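Local coordinates for glycoside hydrolase family 5 (Aspergillus oryzae, PDB 6LA0), which is a secreted rutinosidase that hydrolyses glycosidic bonds, and may also trim glucose units from beta-1,3-glucans as its relatives do, at residues V85-I90 against G329-T334; P192-D197 against A205-R210; K242-W247 against A287-F292; E267-S272 against T303-S308. One frame throughout, in Å; residues are numbered along the deposited sequence.

Interaction 1: residues V85-I90 against G329-T334; sequences VGVLRI and GSCYWT
Arg89 NH1 comes up to Trp333 at the edge of the indole, near the ring plane, 4.2 Å from CZ3, while the same nitrogen is gripped by a salt bridge to Glu298 and a hydrogen bond to the side chain of Asn23. The other two nitrogens are also engaged: NE forms a salt bridge with Glu187 and NH2 a hydrogen bond with Asn190. The rotation of the guanidinium is thus fixed by four polar partners, and its plane stands 60° from that of the indole. Arg89 CG lies anti to its backbone N (chi1 -176°), and the chain is extended from CG to NE.

Behind the charged group the contact is apolar. The thiol of Cys331 reaches between the two strands, and Cys331 SG lies 3.7 Å from Val87 CG1. Arg89 CB lies 4.0 Å from the same SG, so one sulfur meets side chains two residues apart on strand 87-92. Strands 87-92 and 329-332 are not sheet neighbours, because strand 19-23 runs between them; their short segments approach to 7.8 Å between axes at 53°, with no hydrogen bond from one segment to the other. A cis peptide joins Trp333 to Thr334, whose CB packs on one face of the indole toward its rim. Inward-facing side chains meeting across an intervening strand are characteristic of the interior of the (beta/alpha)8 barrel of glycoside hydrolase family 5, with the arginine-tryptophan pair lying toward the C-terminal strand ends, where active sites of this fold are found.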
loop_
_atom_site.group_PDB
_atom_site.type_symbol
_atom_site.label_atom_id
_atom_site.label_comp_id
_atom_site.label_asym_id
_atom_site.label_seq_id
_atom_site.Cartn_x
_atom_site.Cartn_y
_atom_site.Cartn_z
ATOM N N VAL A 85 9.332 3.302 -14.266
ATOM C CA VAL A 85 8.266 2.856 -13.371
ATOM C C VAL A 85 7.003 2.594 -14.182
ATOM O O VAL A 85 6.578 3.429 -14.993
ATOM C CB VAL A 85 8.020 3.892 -12.265
ATOM C CG1 VAL A 85 6.657 3.671 -11.614
ATOM C CG2 VAL A 85 9.130 3.812 -11.234
ATOM N N GLY A 86 6.400 1.418 -13.968
ATOM C CA GLY A 86 5.223 1.041 -14.719
ATOM C C GLY A 86 3.957 0.844 -13.904
ATOM O O GLY A 86 2.912 0.527 -14.476
ATOM N N VAL A 87 4.027 1.023 -12.584
ATOM C CA VAL A 87 2.869 0.825 -11.715
ATOM C C VAL A 87 2.989 1.747 -10.505
ATOM O O VAL A 87 4.072 1.928 -9.940
ATOM C CB VAL A 87 2.717 -0.657 -11.295
ATOM C CG1 VAL A 87 3.958 -1.138 -10.559
ATOM C CG2 VAL A 87 1.497 -0.833 -10.406
ATOM N N LEU A 88 1.864 2.350 -10.126
ATOM C CA LEU A 88 1.765 3.187 -8.935
ATOM C C LEU A 88 0.727 2.576 -8.007
ATOM O O LEU A 88 -0.423 2.368 -8.413
ATOM C CB LEU A 88 1.376 4.630 -9.286
ATOM C CG LEU A 88 2.304 5.429 -10.208
ATOM C CD1 LEU A 88 1.654 6.746 -10.595
ATOM C CD2 LEU A 88 3.670 5.657 -9.559
ATOM N N ARG A 89 1.130 2.275 -6.771
ATOM C CA ARG A 89 0.192 1.912 -5.713
ATOM C C ARG A 89 -0.090 3.161 -4.889
ATOM O O ARG A 89 0.838 3.780 -4.358
ATOM C CB ARG A 89 0.733 0.801 -4.817
ATOM C CG ARG A 89 -0.272 0.322 -3.759
ATOM C CD ARG A 89 0.208 -0.991 -3.124
ATOM N NE ARG A 89 -0.691 -1.533 -2.098
ATOM C CZ ARG A 89 -0.493 -1.428 -0.787
ATOM N NH1 ARG A 89 0.551 -0.765 -0.328
ATOM N NH2 ARG A 89 -1.343 -1.985 0.075
ATOM N N ILE A 90 -1.363 3.517 -4.773
ATOM C CA ILE A 90 -1.783 4.781 -4.184
ATOM C C ILE A 90 -2.694 4.484 -2.998
ATOM O O ILE A 90 -3.889 4.230 -3.165
ATOM C CB ILE A 90 -2.487 5.671 -5.222
ATOM C CG1 ILE A 90 -1.694 5.656 -6.537
ATOM C CG2 ILE A 90 -2.684 7.097 -4.671
ATOM C CD1 ILE A 90 -2.164 6.663 -7.568
ATOM N N GLY A 329 6.102 -8.887 -9.727
ATOM C CA GLY A 329 6.751 -7.596 -9.574
ATOM C C GLY A 329 6.564 -7.005 -8.193
ATOM O O GLY A 329 6.123 -7.705 -7.272
ATOM N N SER A 330 6.843 -5.710 -8.039
ATOM C CA SER A 330 6.899 -5.120 -6.709
ATOM C C SER A 330 6.652 -3.616 -6.782
ATOM O O SER A 330 6.857 -2.981 -7.819
ATOM C CB SER A 330 8.261 -5.387 -6.045
ATOM O OG SER A 330 9.265 -4.686 -6.729
ATOM N N CYS A 331 6.214 -3.057 -5.651
ATOM C CA CYS A 331 6.144 -1.607 -5.452
ATOM C C CYS A 331 6.941 -1.248 -4.206
ATOM O O CYS A 331 6.621 -1.717 -3.110
ATOM C CB CYS A 331 4.699 -1.121 -5.277
ATOM S SG CYS A 331 3.756 -0.978 -6.821
ATOM N N TYR A 332 7.925 -0.369 -4.351
ATOM C CA TYR A 332 8.727 0.015 -3.195
ATOM C C TYR A 332 7.943 0.943 -2.271
ATOM O O TYR A 332 7.128 1.752 -2.718
ATOM C CB TYR A 332 10.026 0.698 -3.656
ATOM C CG TYR A 332 11.120 0.723 -2.611
ATOM C CD1 TYR A 332 12.022 -0.347 -2.484
ATOM C CD2 TYR A 332 11.267 1.810 -1.758
ATOM C CE1 TYR A 332 13.029 -0.324 -1.516
ATOM C CE2 TYR A 332 12.281 1.840 -0.787
ATOM C CZ TYR A 332 13.149 0.771 -0.672
ATOM O OH TYR A 332 14.140 0.823 0.299
ATOM N N TRP A 333 8.198 0.821 -0.961
ATOM C CA TRP A 333 7.710 1.783 0.025
ATOM C C TRP A 333 8.887 2.658 0.455
ATOM O O TRP A 333 9.736 2.207 1.225
ATOM C CB TRP A 333 7.094 1.088 1.243
ATOM C CG TRP A 333 6.350 2.069 2.104
ATOM C CD1 TRP A 333 6.880 2.908 3.054
ATOM C CD2 TRP A 333 4.946 2.358 2.058
ATOM N NE1 TRP A 333 5.886 3.686 3.606
ATOM C CE2 TRP A 333 4.692 3.366 3.016
ATOM C CE3 TRP A 333 3.873 1.857 1.304
ATOM C CZ2 TRP A 333 3.421 3.879 3.238
ATOM C CZ3 TRP A 333 2.604 2.371 1.533
ATOM C CH2 TRP A 333 2.394 3.377 2.491
ATOM N N THR A 334 8.933 3.915 -0.002
ATOM C CA THR A 334 7.879 4.613 -0.736
ATOM C C THR A 334 8.571 5.620 -1.682
ATOM O O THR A 334 9.796 5.722 -1.671
ATOM C CB THR A 334 6.922 5.334 0.231
ATOM O OG1 THR A 334 5.929 6.064 -0.500
ATOM C CG2 THR A 334 7.717 6.282 1.143
#

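Interaction 2: residues P192-D197 against A205-R210; sequences PTDNPD and AALSDR
Asp194 grips Ser208 with both carboxylate oxygens. OD1 accepts a nearly straight bond from Ser208 N at 2.9 Å (167°), OD2 accepts from Ser208 OG at 2.7 Å, and each oxygen uses its syn lone pair. Ser208 OG, the N-cap of helix 209-229, also meets Gly211 N, so Asp194 acts as a second shell to the cap.

The backbone bonds converge on Ala206 O, which accepts from Asn195 N at 3.0 Å and, more weakly, from Asp194 N at 3.1 Å. Beside them, Asn195 ND2 donates to Ala205 O over 2.9 Å, practically straight (178°) and in the plane of the amide, though well above that of the carbonyl. The other end of this amide closes an Asx turn, OD1 accepting from Asp197 N, which holds the amide at both ends.

The apolar touch is Thr193 CG2 on Ala206 CB at 3.6 Å. Leu207 CD1 packs as a methyl against two oxygens, 3.9 Å from both Pro192 O and Asp194 OD1.

The contact folds the connection between strand 184-187 and helix 209-229 back on itself just where the helix begins, and Pro192 O is tied to Ser240, beyond strand 235-237.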
loop_
_atom_site.group_PDB
_atom_site.type_symbol
_atom_site.label_atom_id
_atom_site.label_comp_id
_atom_site.label_asym_id
_atom_site.label_seq_id
_atom_site.Cartn_x
_atom_site.Cartn_y
_atom_site.Cartn_z
ATOM N N PRO A 192 -5.226 -6.254 7.409
ATOM C CA PRO A 192 -6.152 -6.508 8.524
ATOM C C PRO A 192 -5.534 -7.458 9.543
ATOM O O PRO A 192 -5.093 -8.557 9.197
ATOM C CB PRO A 192 -7.372 -7.135 7.837
ATOM C CG PRO A 192 -6.784 -7.826 6.629
ATOM C CD PRO A 192 -5.700 -6.875 6.156
ATOM N N THR A 193 -5.508 -7.031 10.809
ATOM C CA THR A 193 -5.064 -7.887 11.906
ATOM C C THR A 193 -5.969 -7.674 13.113
ATOM O O THR A 193 -6.481 -6.572 13.332
ATOM C CB THR A 193 -3.605 -7.608 12.325
ATOM O OG1 THR A 193 -3.485 -6.265 12.805
ATOM C CG2 THR A 193 -2.649 -7.810 11.160
ATOM N N ASP A 194 -6.149 -8.734 13.918
ATOM C CA ASP A 194 -6.876 -8.606 15.177
ATOM C C ASP A 194 -6.096 -9.043 16.417
ATOM O O ASP A 194 -6.661 -9.014 17.514
ATOM C CB ASP A 194 -8.219 -9.373 15.110
ATOM C CG ASP A 194 -8.044 -10.880 14.916
ATOM O OD1 ASP A 194 -6.904 -11.363 14.754
ATOM O OD2 ASP A 194 -9.069 -11.582 14.923
ATOM N N ASN A 195 -4.818 -9.413 16.286
ATOM C CA ASN A 195 -4.007 -9.830 17.432
ATOM C C ASN A 195 -3.424 -8.607 18.128
ATOM O O ASN A 195 -2.736 -7.811 17.475
ATOM C CB ASN A 195 -2.878 -10.749 16.975
ATOM C CG ASN A 195 -2.204 -11.491 18.122
ATOM O OD1 ASN A 195 -2.110 -10.993 19.251
ATOM N ND2 ASN A 195 -1.727 -12.697 17.831
ATOM N N PRO A 196 -3.658 -8.417 19.434
ATOM C CA PRO A 196 -3.120 -7.229 20.118
ATOM C C PRO A 196 -1.626 -7.269 20.435
ATOM O O PRO A 196 -1.080 -6.229 20.825
ATOM C CB PRO A 196 -3.946 -7.172 21.416
ATOM C CG PRO A 196 -5.184 -7.964 21.120
ATOM C CD PRO A 196 -4.696 -9.080 20.235
ATOM N N ASP A 197 -0.944 -8.408 20.288
ATOM C CA ASP A 197 0.488 -8.484 20.567
ATOM C C ASP A 197 1.251 -7.891 19.390
ATOM O O ASP A 197 1.256 -8.460 18.292
ATOM C CB ASP A 197 0.907 -9.928 20.835
ATOM C CG ASP A 197 2.425 -10.092 21.060
ATOM O OD1 ASP A 197 3.199 -9.114 20.977
ATOM O OD2 ASP A 197 2.835 -11.244 21.341
ATOM N N ALA A 205 0.284 -15.199 12.653
ATOM C CA ALA A 205 -0.505 -15.207 13.884
ATOM C C ALA A 205 -1.153 -13.859 14.187
ATOM O O ALA A 205 -1.932 -13.762 15.142
ATOM C CB ALA A 205 0.366 -15.628 15.068
ATOM N N ALA A 206 -0.862 -12.824 13.401
ATOM C CA ALA A 206 -1.470 -11.526 13.640
ATOM C C ALA A 206 -2.967 -11.509 13.358
ATOM O O ALA A 206 -3.635 -10.551 13.759
ATOM C CB ALA A 206 -0.769 -10.459 12.800
ATOM N N LEU A 207 -3.504 -12.532 12.683
ATOM C CA LEU A 207 -4.925 -12.630 12.376
ATOM C C LEU A 207 -5.424 -13.992 12.829
ATOM O O LEU A 207 -4.933 -15.019 12.352
ATOM C CB LEU A 207 -5.195 -12.445 10.874
ATOM C CG LEU A 207 -6.651 -12.403 10.378
ATOM C CD1 LEU A 207 -7.432 -11.187 10.888
ATOM C CD2 LEU A 207 -6.705 -12.472 8.850
ATOM N N SER A 208 -6.403 -13.994 13.736
ATOM C CA SER A 208 -7.033 -15.218 14.208
ATOM C C SER A 208 -7.932 -15.815 13.127
ATOM O O SER A 208 -8.309 -15.147 12.162
ATOM C CB SER A 208 -7.862 -14.943 15.463
ATOM O OG SER A 208 -9.069 -14.260 15.134
ATOM N N ASP A 209 -8.277 -17.100 13.298
ATOM C CA ASP A 209 -9.219 -17.712 12.362
ATOM C C ASP A 209 -10.599 -17.074 12.459
ATOM O O ASP A 209 -11.299 -16.956 11.449
ATOM C CB ASP A 209 -9.320 -19.217 12.603
ATOM C CG ASP A 209 -8.011 -19.926 12.371
ATOM O OD1 ASP A 209 -7.351 -19.672 11.331
ATOM O OD2 ASP A 209 -7.638 -20.733 13.244
ATOM N N ARG A 210 -11.004 -16.659 13.656
ATOM C CA ARG A 210 -12.268 -15.947 13.807
ATOM C C ARG A 210 -12.274 -14.653 12.995
ATOM O O ARG A 210 -13.232 -14.365 12.266
ATOM C CB ARG A 210 -12.516 -15.650 15.284
ATOM C CG ARG A 210 -13.820 -14.953 15.534
ATOM C CD ARG A 210 -14.273 -15.113 16.968
ATOM N NE ARG A 210 -15.519 -14.385 17.182
ATOM C CZ ARG A 210 -15.595 -13.190 17.760
ATOM N NH1 ARG A 210 -14.486 -12.586 18.196
ATOM N NH2 ARG A 210 -16.778 -12.605 17.906
#

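Interaction 3: residues K242-W247 against A287-F292; sequences KPEQYW and AGDGKF
An Asx turn at Asp289, in the loop joining helix 275-285 to strand 294-303, receives Glu244 from the start of the short helix 244-248. In the turn, Asp289 OD1 accepts from Lys291 N at 2.9 Å, which ties the carboxylate to its own loop. Glu244 CG leaves anti to the backbone N, and a bend at chi2 (-93°) turns CD off the extended line. OE1 then accepts from Asp289 N at 2.9 Å, the N-H arriving from above the carboxylate plane. The same oxygen sits 3.2 Å from Gly288 CA; a CB on this residue would clash with Glu244 OE1, and the backbone angles call for glycine as well.

The Gln245 and Asp289 side chains slide past each other in opposite directions, Gln245 CG lying 3.5 Å from Asp289 OD2, and the amide reaches on to the Gly288 backbone, NE2 lying 3.6 Å from Gly288 C. Phe292 presents the edge of its ring to Glu244 OE2, with CD2 at 4.2 Å. Asp289 OD2 is hydrogen-bonded to Ser248 OG, at the end of the short helix.

Glu244 and Asp289 cross at about a right angle, their carboxylate planes 81° apart, and Glu244 OE2 comes within 2.6 Å of Asp289 OD1. Two acid oxygens this near would repel if both groups were charged. One of the two acids probably carries a proton, and the close pairing would be expected to raise its pKa.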
loop_
_atom_site.group_PDB
_atom_site.type_symbol
_atom_site.label_atom_id
_atom_site.label_comp_id
_atom_site.label_asym_id
_atom_site.label_seq_id
_atom_site.Cartn_x
_atom_site.Cartn_y
_atom_site.Cartn_z
ATOM N N LYS A 242 -0.863 -13.875 6.044
ATOM C CA LYS A 242 -0.915 -15.289 5.699
ATOM C C LYS A 242 -0.245 -15.548 4.349
ATOM O O LYS A 242 -0.128 -14.648 3.514
ATOM C CB LYS A 242 -2.361 -15.761 5.627
ATOM C CG LYS A 242 -3.235 -15.365 6.791
ATOM C CD LYS A 242 -2.818 -16.022 8.081
ATOM C CE LYS A 242 -4.019 -16.184 8.998
ATOM N NZ LYS A 242 -3.642 -16.827 10.285
ATOM N N PRO A 243 0.196 -16.780 4.101
ATOM C CA PRO A 243 0.594 -17.144 2.737
ATOM C C PRO A 243 -0.624 -17.200 1.837
ATOM O O PRO A 243 -1.745 -17.434 2.289
ATOM C CB PRO A 243 1.232 -18.532 2.898
ATOM C CG PRO A 243 0.747 -19.040 4.217
ATOM C CD PRO A 243 0.559 -17.817 5.081
ATOM N N GLU A 244 -0.397 -16.981 0.539
ATOM C CA GLU A 244 -1.502 -17.109 -0.401
ATOM C C GLU A 244 -2.177 -18.474 -0.270
ATOM O O GLU A 244 -3.403 -18.575 -0.408
ATOM C CB GLU A 244 -1.013 -16.875 -1.835
ATOM C CG GLU A 244 -2.050 -17.210 -2.922
ATOM C CD GLU A 244 -1.916 -18.633 -3.451
ATOM O OE1 GLU A 244 -0.974 -19.343 -3.043
ATOM O OE2 GLU A 244 -2.759 -19.047 -4.274
ATOM N N GLN A 245 -1.409 -19.525 0.038
ATOM C CA GLN A 245 -2.019 -20.849 0.149
ATOM C C GLN A 245 -3.061 -20.937 1.264
ATOM O O GLN A 245 -3.929 -21.821 1.217
ATOM C CB GLN A 245 -0.932 -21.909 0.363
ATOM C CG GLN A 245 -0.076 -22.123 -0.869
ATOM C CD GLN A 245 1.199 -21.300 -0.842
ATOM O OE1 GLN A 245 1.200 -20.127 -0.433
ATOM N NE2 GLN A 245 2.293 -21.904 -1.281
ATOM N N TYR A 246 -2.993 -20.049 2.263
ATOM C CA TYR A 246 -3.979 -20.032 3.339
ATOM C C TYR A 246 -5.359 -19.640 2.829
ATOM O O TYR A 246 -6.369 -20.094 3.376
ATOM C CB TYR A 246 -3.530 -19.061 4.447
ATOM C CG TYR A 246 -4.521 -18.877 5.588
ATOM C CD1 TYR A 246 -5.566 -17.954 5.488
ATOM C CD2 TYR A 246 -4.415 -19.620 6.767
ATOM C CE1 TYR A 246 -6.485 -17.779 6.524
ATOM C CE2 TYR A 246 -5.329 -19.449 7.812
ATOM C CZ TYR A 246 -6.355 -18.520 7.682
ATOM O OH TYR A 246 -7.271 -18.330 8.698
ATOM N N TRP A 247 -5.422 -18.800 1.795
ATOM C CA TRP A 247 -6.686 -18.270 1.297
ATOM C C TRP A 247 -7.172 -18.961 0.036
ATOM O O TRP A 247 -8.364 -18.868 -0.290
ATOM C CB TRP A 247 -6.559 -16.768 0.982
ATOM C CG TRP A 247 -6.174 -15.907 2.154
ATOM C CD1 TRP A 247 -4.937 -15.377 2.415
ATOM C CD2 TRP A 247 -7.035 -15.448 3.209
ATOM N NE1 TRP A 247 -4.971 -14.647 3.574
ATOM C CE2 TRP A 247 -6.246 -14.665 4.080
ATOM C CE3 TRP A 247 -8.391 -15.631 3.505
ATOM C CZ2 TRP A 247 -6.770 -14.066 5.229
ATOM C CZ3 TRP A 247 -8.911 -15.033 4.643
ATOM C CH2 TRP A 247 -8.099 -14.257 5.491
ATOM N N ALA A 287 5.793 -17.279 -3.281
ATOM C CA ALA A 287 5.369 -17.377 -4.673
ATOM C C ALA A 287 3.967 -17.959 -4.819
ATOM O O ALA A 287 3.346 -17.766 -5.868
ATOM C CB ALA A 287 6.366 -18.217 -5.470
ATOM N N GLY A 288 3.465 -18.668 -3.807
ATOM C CA GLY A 288 2.117 -19.207 -3.856
ATOM C C GLY A 288 2.017 -20.553 -4.555
ATOM O O GLY A 288 3.006 -21.167 -4.966
ATOM N N ASP A 289 0.776 -21.027 -4.688
ATOM C CA ASP A 289 0.505 -22.337 -5.276
ATOM C C ASP A 289 0.093 -22.280 -6.748
ATOM O O ASP A 289 -0.246 -23.323 -7.322
ATOM C CB ASP A 289 -0.572 -23.066 -4.462
ATOM C CG ASP A 289 -1.846 -22.257 -4.329
ATOM O OD1 ASP A 289 -2.121 -21.435 -5.228
ATOM O OD2 ASP A 289 -2.565 -22.439 -3.319
ATOM N N GLY A 290 0.097 -21.096 -7.371
ATOM C CA GLY A 290 -0.284 -20.943 -8.766
ATOM C C GLY A 290 -1.781 -20.881 -9.060
ATOM O O GLY A 290 -2.154 -20.633 -10.210
ATOM N N LYS A 291 -2.650 -21.134 -8.080
ATOM C CA LYS A 291 -4.081 -20.975 -8.338
ATOM C C LYS A 291 -4.435 -19.503 -8.534
ATOM O O LYS A 291 -5.311 -19.179 -9.344
ATOM C CB LYS A 291 -4.909 -21.585 -7.199
ATOM C CG LYS A 291 -6.428 -21.587 -7.471
ATOM C CD LYS A 291 -7.238 -21.969 -6.237
ATOM C CE LYS A 291 -8.734 -21.968 -6.557
ATOM N NZ LYS A 291 -9.570 -22.385 -5.392
ATOM N N PHE A 292 -3.749 -18.605 -7.825
ATOM C CA PHE A 292 -3.851 -17.161 -8.005
ATOM C C PHE A 292 -2.457 -16.552 -8.011
ATOM O O PHE A 292 -1.555 -17.067 -7.350
ATOM C CB PHE A 292 -4.677 -16.508 -6.887
ATOM C CG PHE A 292 -6.095 -16.999 -6.806
ATOM C CD1 PHE A 292 -7.050 -16.554 -7.711
ATOM C CD2 PHE A 292 -6.479 -17.873 -5.800
ATOM C CE1 PHE A 292 -8.369 -16.994 -7.629
ATOM C CE2 PHE A 292 -7.797 -18.329 -5.710
ATOM C CZ PHE A 292 -8.741 -17.890 -6.624
#

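Interaction 4: residues E267-S272 against T303-S308; sequences ERNVTS and TLYQNS. With NAG (2-acetamido-2-deoxy-beta-D-glucopyranose), chain G.
Ser272 OG joins the two loops by accepting from Ser308 N at 3.1 Å. It lies anti to the carbonyl carbon and beside the backbone N (chi1 -73°), and OG also donates to a water 2.7 Å away, which in turn donates to Asn307 OD1. That amide is fixed at both ends within its own loop: OD1 takes Thr303 N in the carbonyl plane, on a lone pair, and ND2 donates to Thr303 O. Thr303 OG1, between backbone N and carbonyl carbon (chi1 59°), donates to Tyr305 O, while CG2 meets Val270 CG1 at 3.8 Å, the two side chains crossing at about a right angle.

Thr271 and Gln306 lie side by side, pointing the same way, with CG2 of the threonine 3.5 Å from NE2 of the glutamine. Asn269 OD1 approaches the edge of the Tyr305 ring, 3.4 Å from CD2, and Leu304 CG covers the centre of one ring face. Asn269 ND2 carries an N-linked NAG, whose methyl C8 lies 4.0 Å from Tyr305 OH. Backbone bonds from Tyr305 N to Val270 O and from Ser272 N to Gln306 O are weak.

The contact joins the loops that follow strands 257-265 and 294-303 and lead into helices 275-285 and 312-326, with Thr303 packed on Leu275.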
loop_
_atom_site.group_PDB
_atom_site.type_symbol
_atom_site.label_atom_id
_atom_site.label_comp_id
_atom_site.label_asym_id
_atom_site.label_seq_id
_atom_site.Cartn_x
_atom_site.Cartn_y
_atom_site.Cartn_z
ATOM N N GLU A 267 12.694 -5.230 11.456
ATOM C CA GLU A 267 12.653 -5.879 12.764
ATOM C C GLU A 267 13.079 -7.347 12.703
ATOM O O GLU A 267 12.795 -8.114 13.630
ATOM C CB GLU A 267 11.267 -5.746 13.401
ATOM C CG GLU A 267 10.112 -5.662 12.417
ATOM C CD GLU A 267 8.822 -5.188 13.069
ATOM O OE1 GLU A 267 7.741 -5.318 12.443
ATOM O OE2 GLU A 267 8.894 -4.674 14.209
ATOM N N ARG A 268 13.779 -7.757 11.649
ATOM C CA ARG A 268 14.306 -9.109 11.546
ATOM C C ARG A 268 15.825 -9.123 11.660
ATOM O O ARG A 268 16.506 -8.200 11.192
ATOM C CB ARG A 268 13.872 -9.753 10.233
ATOM C CG ARG A 268 12.434 -10.239 10.286
ATOM C CD ARG A 268 11.819 -10.293 8.903
ATOM N NE ARG A 268 12.362 -11.391 8.117
ATOM C CZ ARG A 268 12.124 -11.563 6.822
ATOM N NH1 ARG A 268 11.345 -10.710 6.154
ATOM N NH2 ARG A 268 12.667 -12.593 6.200
ATOM N N ASN A 269 16.353 -10.188 12.269
ATOM C CA ASN A 269 17.790 -10.330 12.489
ATOM C C ASN A 269 18.511 -10.617 11.178
ATOM O O ASN A 269 18.771 -11.774 10.833
ATOM C CB ASN A 269 18.075 -11.431 13.514
ATOM C CG ASN A 269 19.522 -11.423 14.004
ATOM O OD1 ASN A 269 20.399 -10.806 13.390
ATOM N ND2 ASN A 269 19.776 -12.114 15.117
ATOM N N VAL A 270 18.872 -9.549 10.477
ATOM C CA VAL A 270 19.506 -9.602 9.167
ATOM C C VAL A 270 20.310 -8.316 9.023
ATOM O O VAL A 270 20.019 -7.314 9.684
ATOM C CB VAL A 270 18.441 -9.785 8.047
ATOM C CG1 VAL A 270 17.456 -8.614 8.018
ATOM C CG2 VAL A 270 19.080 -10.006 6.677
ATOM N N THR A 271 21.345 -8.351 8.187
ATOM C CA THR A 271 22.224 -7.212 7.955
ATOM C C THR A 271 22.177 -6.828 6.486
ATOM O O THR A 271 21.716 -7.596 5.636
ATOM C CB THR A 271 23.679 -7.516 8.346
ATOM O OG1 THR A 271 24.184 -8.576 7.525
ATOM C CG2 THR A 271 23.770 -7.933 9.803
ATOM N N SER A 272 22.663 -5.625 6.179
ATOM C CA SER A 272 22.757 -5.226 4.777
ATOM C C SER A 272 23.590 -6.234 3.975
ATOM O O SER A 272 23.260 -6.564 2.824
ATOM C CB SER A 272 23.349 -3.814 4.684
ATOM O OG SER A 272 22.388 -2.856 5.118
ATOM N N THR A 303 17.368 -2.941 7.281
ATOM C CA THR A 303 17.455 -4.144 8.093
ATOM C C THR A 303 17.529 -3.745 9.560
ATOM O O THR A 303 17.789 -2.588 9.895
ATOM C CB THR A 303 18.670 -4.992 7.693
ATOM O OG1 THR A 303 19.865 -4.213 7.861
ATOM C CG2 THR A 303 18.548 -5.410 6.234
ATOM N N LEU A 304 17.262 -4.703 10.446
ATOM C CA LEU A 304 17.333 -4.367 11.862
ATOM C C LEU A 304 18.754 -3.981 12.264
ATOM O O LEU A 304 18.948 -3.003 12.999
ATOM C CB LEU A 304 16.822 -5.521 12.717
ATOM C CG LEU A 304 16.901 -5.317 14.230
ATOM C CD1 LEU A 304 16.087 -4.098 14.650
ATOM C CD2 LEU A 304 16.412 -6.562 14.945
ATOM N N TYR A 305 19.763 -4.703 11.757
ATOM C CA TYR A 305 21.158 -4.502 12.159
ATOM C C TYR A 305 22.050 -4.075 10.995
ATOM O O TYR A 305 21.773 -4.373 9.830
ATOM C CB TYR A 305 21.741 -5.781 12.780
ATOM C CG TYR A 305 21.043 -6.231 14.036
ATOM C CD1 TYR A 305 21.039 -5.435 15.171
ATOM C CD2 TYR A 305 20.373 -7.450 14.083
ATOM C CE1 TYR A 305 20.397 -5.843 16.323
ATOM C CE2 TYR A 305 19.731 -7.865 15.235
ATOM C CZ TYR A 305 19.751 -7.055 16.349
ATOM O OH TYR A 305 19.116 -7.449 17.501
ATOM N N GLN A 306 23.115 -3.337 11.334
ATOM C CA GLN A 306 24.253 -3.061 10.453
ATOM C C GLN A 306 23.833 -2.569 9.066
ATOM O O GLN A 306 24.178 -3.153 8.039
ATOM C CB GLN A 306 25.141 -4.300 10.339
ATOM C CG GLN A 306 25.900 -4.588 11.608
ATOM C CD GLN A 306 26.845 -5.748 11.452
ATOM O OE1 GLN A 306 27.958 -5.590 10.944
ATOM N NE2 GLN A 306 26.410 -6.929 11.886
ATOM N N ASN A 307 23.111 -1.448 9.045
ATOM C CA ASN A 307 22.719 -0.863 7.771
ATOM C C ASN A 307 23.906 -0.190 7.095
ATOM O O ASN A 307 24.708 0.486 7.747
ATOM C CB ASN A 307 21.602 0.153 7.973
ATOM C CG ASN A 307 20.267 -0.503 8.247
ATOM O OD1 ASN A 307 19.575 -0.953 7.325
ATOM N ND2 ASN A 307 19.902 -0.578 9.524
ATOM N N SER A 308 23.983 -0.331 5.769
ATOM C CA SER A 308 25.147 0.125 5.013
ATOM C C SER A 308 24.711 1.013 3.856
ATOM O O SER A 308 23.944 0.570 2.993
ATOM C CB SER A 308 25.943 -1.080 4.490
ATOM O OG SER A 308 26.609 -0.740 3.290
HETATM C C1 NAG G . 21.117 -12.193 15.651
HETATM C C2 NAG G . 21.168 -12.548 17.143
HETATM C C3 NAG G . 22.619 -12.677 17.607
HETATM C C4 NAG G . 23.378 -13.658 16.724
HETATM C C5 NAG G . 23.250 -13.258 15.258
HETATM C C6 NAG G . 23.873 -14.262 14.319
HETATM C C7 NAG G . 19.697 -11.883 18.992
HETATM C C8 NAG G . 19.047 -10.738 19.712
HETATM N N2 NAG G . 20.463 -11.559 17.944
HETATM O O3 NAG G . 22.652 -13.111 18.963
HETATM O O4 NAG G . 24.759 -13.687 17.075
HETATM O O5 NAG G . 21.865 -13.167 14.897
HETATM O O6 NAG G . 23.019 -14.523 13.213
HETATM O O7 NAG G . 19.536 -13.044 19.342
HETATM O O HOH W 1 19.998 -1.745 4.490
#

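Interactions 2, 3 and 4 are nested in sequence within the loop closed by interaction 1, the barrel-interior contact, and their nearest atoms stay about 9 to 10 Å from it. Interactions 2 and 3 touch, although their centres are 19 Å apart: Leu207 O lies 3.0 Å from Lys242 NZ, and Asp209 OD1 lies 3.0 Å from Tyr246 OH, both probable hydrogen bonds, while Leu207 packs on Trp247. Interactions 3 and 4 interleave along the chain, lying before and after strands 257-265 and 294-303, with centres about 28 Å apart. Strand 294-303 also carries Glu298, the salt-bridge partner of Arg89 in interaction 1. The NAG of interaction 4 is a surface glycan, not a pocket ligand.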